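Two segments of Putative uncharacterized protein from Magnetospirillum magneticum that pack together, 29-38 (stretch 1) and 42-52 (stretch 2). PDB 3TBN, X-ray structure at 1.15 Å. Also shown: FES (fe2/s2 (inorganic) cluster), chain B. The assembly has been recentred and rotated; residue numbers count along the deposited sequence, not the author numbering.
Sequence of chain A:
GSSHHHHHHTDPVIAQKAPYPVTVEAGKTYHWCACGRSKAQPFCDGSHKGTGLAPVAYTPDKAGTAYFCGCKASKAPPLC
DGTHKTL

Stretch 1 (29-38) TYHWCACGRS
Stretch 2 42-52: PFCDGSHKGTG

Stretch 1 runs as a strand from Tyr-30 to Trp-32, then loops through Cys-33 to Ser-38. Stretch 2 has no regular helix or strand. A single beta bridge pairs Trp-32 with Phe-43, their CA atoms 4.5 Å apart. Its two hydrogen bonds are nearly straight: Cys-44 N donates to His-31 O at 2.9 Å, and Cys-33 N donates to Pro-42 O at 2.9 Å. The peptide bond before Pro-42 is cis.

This register brings the cluster ligands together. Cys-33 SG (chi1 t) and Cys-35 SG (chi1 p) bind FE2, each at 2.4 Å. Cys-44 SG (chi1 t) binds FE1 at 2.3 Å and His-48 ND1 (chi1 p) binds it at 2.1 Å. Each stretch thus supplies the two protein ligands of one iron. Cys-35 SG also accepts from Arg-37 N at 3.3 Å, and Cys-44 SG from Gly-46 N at 3.5 Å.

Ser-38 (chi1 t) donates through OG to Phe-43 O at 2.6 Å. The Asp-45 carboxylate lies close to this hydroxyl but is not hydrogen-bonded to it. Instead Asp-45 OD1 accepts from Ser-47 OG at 2.6 Å and Ser-47 N at 3.1 Å.

Arg-37 (chi1 m, chi2 t, chi3 p) donates from NE to Ser-47 O at 2.8 Å. One water accepts from Arg-37 NH2 and donates to Ser-47 O and Lys-49 O. Another donates to Arg-37 O and Ser-47 OG. Thr-51 CG2 covers one face of the guanidinium and lies 3.6 Å from Arg-37 CD.

Gly-46 to Lys-49 form a type I turn, closed weakly by Lys-49 N to Gly-46 O at 3.3 Å. His-48 to Thr-51 form a type II turn. There His-48 O accepts from Thr-51 N at 3.0 Å and Thr-51 OG1 at 2.7 Å.

Tyr-30 and Phe-43, both chi1 m, meet obliquely, with Tyr-30 CD1 3.7 Å from Phe-43 CE2.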

# COMPACT_ATOMS: atom_id res chain seq x y z
N THR A 29 6.33 13.55 4.60
CA THR A 29 6.46 12.37 3.75
C THR A 29 6.03 11.11 4.50
O THR A 29 6.53 10.82 5.59
CB THR A 29 7.90 12.21 3.25
OG1 THR A 29 8.30 13.40 2.54
CG2 THR A 29 8.01 11.01 2.32
N TYR A 30 5.10 10.39 3.89
CA TYR A 30 4.58 9.12 4.38
C TYR A 30 5.17 8.01 3.52
O TYR A 30 5.37 8.18 2.32
CB TYR A 30 3.05 9.11 4.31
CG TYR A 30 2.44 10.17 5.19
CD1 TYR A 30 2.02 9.88 6.48
CD2 TYR A 30 2.37 11.49 4.76
CE1 TYR A 30 1.52 10.86 7.31
CE2 TYR A 30 1.86 12.48 5.58
CZ TYR A 30 1.44 12.16 6.85
OH TYR A 30 0.95 13.15 7.66
N HIS A 31 5.42 6.86 4.13
CA HIS A 31 6.02 5.75 3.42
C HIS A 31 5.03 4.60 3.40
O HIS A 31 4.82 3.92 4.39
CB HIS A 31 7.35 5.38 4.07
CG HIS A 31 8.30 6.54 4.14
ND1 HIS A 31 9.15 6.86 3.10
CD2 HIS A 31 8.48 7.49 5.08
CE1 HIS A 31 9.84 7.94 3.42
NE2 HIS A 31 9.45 8.34 4.61
N TRP A 32 4.38 4.45 2.26
CA TRP A 32 3.32 3.46 2.08
C TRP A 32 3.90 2.07 1.92
O TRP A 32 4.83 1.86 1.14
CB TRP A 32 2.53 3.83 0.83
CG TRP A 32 1.46 2.86 0.45
CD1 TRP A 32 0.29 2.63 1.11
CD2 TRP A 32 1.44 2.00 -0.70
NE1 TRP A 32 -0.46 1.69 0.45
CE2 TRP A 32 0.23 1.28 -0.67
CE3 TRP A 32 2.34 1.77 -1.75
CZ2 TRP A 32 -0.12 0.36 -1.65
CZ3 TRP A 32 1.99 0.85 -2.72
CH2 TRP A 32 0.78 0.15 -2.67
N CYS A 33 3.33 1.12 2.66
CA CYS A 33 3.67 -0.28 2.51
C CYS A 33 3.11 -0.83 1.20
O CYS A 33 1.90 -0.91 1.01
CB CYS A 33 3.13 -1.09 3.68
SG CYS A 33 3.40 -2.88 3.50
N ALA A 34 4.01 -1.20 0.29
CA ALA A 34 3.63 -1.79 -0.98
C ALA A 34 3.53 -3.31 -0.91
O ALA A 34 2.98 -3.93 -1.82
CB ALA A 34 4.64 -1.40 -2.06
N CYS A 35 4.08 -3.91 0.13
CA CYS A 35 4.23 -5.36 0.18
C CYS A 35 3.11 -6.09 0.92
O CYS A 35 2.95 -7.30 0.75
CB CYS A 35 5.58 -5.74 0.80
SG CYS A 35 5.73 -5.50 2.59
N GLY A 36 2.35 -5.37 1.74
CA GLY A 36 1.30 -5.97 2.54
C GLY A 36 1.74 -6.60 3.85
O GLY A 36 0.89 -7.09 4.60
N ARG A 37 3.04 -6.58 4.15
CA ARG A 37 3.56 -7.28 5.32
C ARG A 37 3.60 -6.43 6.59
O ARG A 37 3.66 -6.98 7.69
CB ARG A 37 4.96 -7.83 5.02
CG ARG A 37 4.96 -8.86 3.88
CD ARG A 37 6.35 -9.09 3.31
NE ARG A 37 7.28 -9.69 4.26
CZ ARG A 37 7.36 -10.99 4.52
NH1 ARG A 37 6.58 -11.86 3.89
NH2 ARG A 37 8.25 -11.43 5.40
N SER A 38 3.57 -5.11 6.46
CA SER A 38 3.71 -4.27 7.63
C SER A 38 2.61 -4.52 8.64
O SER A 38 1.45 -4.73 8.27
CB SER A 38 3.68 -2.80 7.25
OG SER A 38 3.75 -2.03 8.43
N PRO A 42 -1.36 1.66 7.00
CA PRO A 42 -0.83 1.41 5.65
C PRO A 42 0.65 1.75 5.47
O PRO A 42 1.09 1.84 4.33
CB PRO A 42 -1.67 2.34 4.80
CG PRO A 42 -1.89 3.52 5.69
CD PRO A 42 -2.08 2.94 7.07
N PHE A 43 1.39 1.93 6.56
CA PHE A 43 2.76 2.43 6.47
C PHE A 43 3.80 1.33 6.63
O PHE A 43 3.60 0.37 7.35
CB PHE A 43 2.96 3.52 7.51
CG PHE A 43 1.95 4.62 7.39
CD1 PHE A 43 1.00 4.84 8.37
CD2 PHE A 43 1.91 5.38 6.23
CE1 PHE A 43 0.05 5.84 8.22
CE2 PHE A 43 0.96 6.37 6.08
CZ PHE A 43 0.03 6.60 7.07
N CYS A 44 4.92 1.51 5.93
CA CYS A 44 6.04 0.58 5.96
C CYS A 44 6.63 0.47 7.35
O CYS A 44 6.84 1.49 8.01
CB CYS A 44 7.10 1.09 4.99
SG CYS A 44 8.63 0.13 4.90
N ASP A 45 6.91 -0.75 7.80
CA ASP A 45 7.61 -0.95 9.07
C ASP A 45 8.88 -1.78 8.88
O ASP A 45 9.45 -2.26 9.85
CB ASP A 45 6.69 -1.57 10.14
CG ASP A 45 6.35 -3.03 9.88
OD1 ASP A 45 6.78 -3.58 8.85
OD2 ASP A 45 5.62 -3.61 10.72
N GLY A 46 9.32 -1.91 7.63
CA GLY A 46 10.54 -2.64 7.32
C GLY A 46 10.35 -4.11 7.02
O GLY A 46 11.31 -4.81 6.67
N SER A 47 9.12 -4.60 7.13
CA SER A 47 8.82 -6.01 6.94
C SER A 47 9.00 -6.48 5.50
O SER A 47 9.02 -7.68 5.26
CB SER A 47 7.39 -6.32 7.40
OG SER A 47 7.25 -6.15 8.80
N HIS A 48 9.13 -5.56 4.55
CA HIS A 48 9.34 -5.93 3.15
C HIS A 48 10.65 -6.67 2.93
O HIS A 48 10.82 -7.34 1.92
CB HIS A 48 9.33 -4.69 2.26
CG HIS A 48 10.32 -3.64 2.67
ND1 HIS A 48 9.97 -2.56 3.45
CD2 HIS A 48 11.64 -3.51 2.42
CE1 HIS A 48 11.03 -1.81 3.66
NE2 HIS A 48 12.06 -2.37 3.04
N LYS A 49 11.60 -6.54 3.85
CA LYS A 49 12.89 -7.17 3.66
C LYS A 49 12.74 -8.68 3.43
O LYS A 49 12.05 -9.36 4.18
CB LYS A 49 13.81 -6.86 4.84
CG LYS A 49 14.32 -5.43 4.79
CD LYS A 49 14.51 -4.83 6.17
CE LYS A 49 14.02 -3.39 6.20
NZ LYS A 49 14.31 -2.72 7.49
N GLY A 50 13.38 -9.18 2.36
CA GLY A 50 13.26 -10.57 1.97
C GLY A 50 12.38 -10.81 0.75
O GLY A 50 12.40 -11.90 0.18
N THR A 51 11.61 -9.80 0.35
CA THR A 51 10.70 -9.94 -0.79
C THR A 51 11.16 -9.18 -2.04
O THR A 51 10.63 -9.40 -3.12
CB THR A 51 9.29 -9.39 -0.49
OG1 THR A 51 9.36 -7.97 -0.31
CG2 THR A 51 8.69 -10.05 0.74
N GLY A 52 12.11 -8.26 -1.88
CA GLY A 52 12.52 -7.39 -2.97
C GLY A 52 11.58 -6.22 -3.21
O GLY A 52 11.85 -5.37 -4.06
FE1 FES B . 7.98 -1.87 3.85
FE2 FES B . 5.73 -3.25 3.29
S1 FES B . 6.79 -3.13 5.24
S2 FES B . 6.86 -1.93 1.91
O HOH W 1 5.08 -8.33 9.61
O HOH W 2 10.42 -9.86 6.63